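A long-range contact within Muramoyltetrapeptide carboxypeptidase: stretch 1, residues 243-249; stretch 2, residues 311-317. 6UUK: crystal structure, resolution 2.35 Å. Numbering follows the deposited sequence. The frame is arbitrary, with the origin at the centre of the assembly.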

# COMPACT_ATOMS: atom_id res chain seq x y z
N LEU B 243 6.34 -6.71 -16.68
CA LEU B 243 6.14 -6.62 -15.24
C LEU B 243 5.20 -7.73 -14.77
O LEU B 243 4.15 -7.97 -15.37
CB LEU B 243 5.56 -5.25 -14.86
CG LEU B 243 5.31 -4.97 -13.38
CD1 LEU B 243 6.62 -4.93 -12.61
CD2 LEU B 243 4.54 -3.67 -13.21
N PHE B 244 5.59 -8.41 -13.69
CA PHE B 244 4.78 -9.45 -13.08
C PHE B 244 4.54 -9.13 -11.61
O PHE B 244 5.40 -8.57 -10.93
CB PHE B 244 5.44 -10.83 -13.22
CG PHE B 244 6.71 -10.99 -12.42
CD1 PHE B 244 7.92 -10.59 -12.95
CD2 PHE B 244 6.68 -11.56 -11.16
CE1 PHE B 244 9.09 -10.74 -12.22
CE2 PHE B 244 7.85 -11.71 -10.43
CZ PHE B 244 9.05 -11.30 -10.96
N VAL B 245 3.34 -9.48 -11.13
CA VAL B 245 2.93 -9.19 -9.76
C VAL B 245 2.21 -10.40 -9.17
O VAL B 245 1.71 -11.26 -9.89
CB VAL B 245 2.02 -7.94 -9.66
CG1 VAL B 245 2.80 -6.68 -10.02
CG2 VAL B 245 0.81 -8.10 -10.56
N GLU B 246 2.17 -10.44 -7.84
CA GLU B 246 1.45 -11.47 -7.11
C GLU B 246 1.22 -10.98 -5.69
O GLU B 246 1.88 -10.05 -5.23
CB GLU B 246 2.21 -12.81 -7.11
CG GLU B 246 3.65 -12.74 -6.62
CD GLU B 246 3.76 -12.72 -5.10
OE1 GLU B 246 4.68 -12.06 -4.58
OE2 GLU B 246 2.92 -13.36 -4.44
N ASP B 247 0.28 -11.62 -5.00
CA ASP B 247 -0.06 -11.23 -3.64
C ASP B 247 -0.94 -12.31 -3.02
O ASP B 247 -1.41 -13.22 -3.70
CB ASP B 247 -0.77 -9.87 -3.60
CG ASP B 247 -0.32 -9.00 -2.45
OD1 ASP B 247 0.12 -9.56 -1.42
OD2 ASP B 247 -0.39 -7.76 -2.57
N ILE B 248 -1.16 -12.19 -1.70
CA ILE B 248 -2.05 -13.07 -0.96
C ILE B 248 -2.78 -12.24 0.09
O ILE B 248 -2.38 -11.13 0.44
CB ILE B 248 -1.31 -14.24 -0.27
CG1 ILE B 248 -0.06 -13.73 0.46
CG2 ILE B 248 -0.96 -15.32 -1.29
CD1 ILE B 248 0.56 -14.75 1.39
N HIS B 249 -3.88 -12.82 0.60
CA HIS B 249 -4.74 -12.19 1.60
C HIS B 249 -5.34 -10.87 1.11
O HIS B 249 -5.71 -10.02 1.92
CB HIS B 249 -4.01 -11.95 2.92
CG HIS B 249 -3.11 -13.07 3.34
ND1 HIS B 249 -3.56 -14.36 3.51
CD2 HIS B 249 -1.78 -13.09 3.62
CE1 HIS B 249 -2.55 -15.13 3.88
NE2 HIS B 249 -1.46 -14.38 3.96
N GLY B 311 -2.31 -16.13 -15.42
CA GLY B 311 -1.96 -17.53 -15.35
C GLY B 311 -0.54 -17.83 -14.93
O GLY B 311 -0.17 -19.01 -14.87
N LEU B 312 0.27 -16.81 -14.65
CA LEU B 312 1.65 -17.02 -14.24
C LEU B 312 1.70 -17.86 -12.97
O LEU B 312 1.13 -17.45 -11.95
CB LEU B 312 2.35 -15.69 -14.02
CG LEU B 312 3.81 -15.73 -13.56
CD1 LEU B 312 4.71 -16.30 -14.65
CD2 LEU B 312 4.29 -14.35 -13.15
N PRO B 313 2.35 -19.03 -12.98
CA PRO B 313 2.39 -19.88 -11.78
C PRO B 313 3.46 -19.44 -10.80
O PRO B 313 4.48 -20.09 -10.57
CB PRO B 313 2.66 -21.27 -12.38
CG PRO B 313 3.33 -21.02 -13.72
CD PRO B 313 3.21 -19.56 -14.05
N PHE B 314 3.23 -18.28 -10.19
CA PHE B 314 4.15 -17.72 -9.21
C PHE B 314 3.36 -16.98 -8.14
O PHE B 314 2.41 -16.26 -8.44
CB PHE B 314 5.17 -16.79 -9.86
CG PHE B 314 6.11 -16.15 -8.88
CD1 PHE B 314 7.17 -16.86 -8.36
CD2 PHE B 314 5.93 -14.83 -8.49
CE1 PHE B 314 8.03 -16.28 -7.45
CE2 PHE B 314 6.79 -14.25 -7.58
CZ PHE B 314 7.84 -14.97 -7.07
N GLY B 315 3.78 -17.16 -6.89
CA GLY B 315 3.12 -16.52 -5.77
C GLY B 315 3.44 -17.25 -4.48
O GLY B 315 4.42 -18.01 -4.41
N HIS B 316 2.61 -17.02 -3.48
CA HIS B 316 2.74 -17.72 -2.20
C HIS B 316 2.03 -19.06 -2.23
O HIS B 316 1.21 -19.38 -1.36
CB HIS B 316 2.23 -16.85 -1.06
CG HIS B 316 2.99 -15.56 -0.90
ND1 HIS B 316 2.93 -14.54 -1.81
CD2 HIS B 316 3.81 -15.14 0.09
CE1 HIS B 316 3.69 -13.54 -1.40
NE2 HIS B 316 4.24 -13.88 -0.25
N THR B 317 2.33 -19.86 -3.24
CA THR B 317 1.76 -21.18 -3.42
C THR B 317 2.83 -22.25 -3.24
O THR B 317 4.03 -21.96 -3.23
CB THR B 317 1.11 -21.32 -4.80
OG1 THR B 317 2.10 -21.09 -5.82
CG2 THR B 317 -0.02 -20.32 -4.97

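Residues 311-317, which adopt no regular helix or strand, lie against a strand in stretch 1, and the two segments run in broadly the same direction, 36° apart end to end. Side chains alternate along 244-248: Phe 244, Glu 246 and Ile 248 direct their CA-to-CB bonds toward stretch 2, whereas Val 245 and Asp 247 direct theirs away; the contact, 395 Å² summed over both sides, rests almost wholly on the first three.

Gly 311 opens stretch 2 without touching the strand, and its backbone angles (101/1) are of the kind that call for glycine. Leu 312 is the first residue to make contact. Its CB points toward the strand, and with chi1 t and chi2 p its CD2 comes to 3.7 Å from CB of Phe 244, an apolar contact between two buried side chains. The backbones are still well separated here, with CA of Phe 244 and CA of Leu 312 8.3 Å apart, so side chains fill the gap. Pro 313 stays out of reach.

The CA-to-CB bond of Phe 314 points sideways relative to stretch 1, but the end of its side chain comes nearer, with chi1 t. The ring of Phe 244 presents its edge to the face of the Phe 314 ring in an offset edge-to-face pair, with centroids 5.8 Å apart and planes at 84°; the closest atoms are CE2 of Phe 244 and CE2 of Phe 314, at 4.0 Å. The same CE2 of Phe 314 also lies 3.6 Å from CG of Glu 246, so this ring meets both an aromatic neighbor and the aliphatic part of an acidic side chain.

At Gly 315 the backbones draw together: its CA is 5.5 Å from CA of Glu 246. OE2 of Glu 246 approaches to 3.4 Å from CA of Gly 315. A CB on Gly 315 would point sideways and lie 3.7 Å from OE2 of Glu 246, which is no clash; the reason for glycine is local: at phi/psi 159/-160 a CB would be jammed against the carbonyl oxygen of Phe 314.

His 316 points toward stretch 1 and meets two of its residues in different ways. At the ring edge, ND1 of His 316 donates a hydrogen bond to OE2 of Glu 246; the 2.9 Å separation is short, but the N-H...O angle of 123° makes the bond weak. The other carboxylate oxygen, OE1, is hydrogen-bonded elsewhere in the structure. Over one face of the imidazole lies the end of Ile 248, whose CD1 is 3.4 Å from CG of His 316 and 3.7 Å from the ring centroid, 27° off the ring normal, a CH-pi contact. The histidine thus combines a polar contact in its plane with an apolar one over its face. Thr 317 turns sideways, and CG2 of Thr 317 is still 6.3 Å from CG2 of Ile 248, leaving His 316 as the last residue in contact.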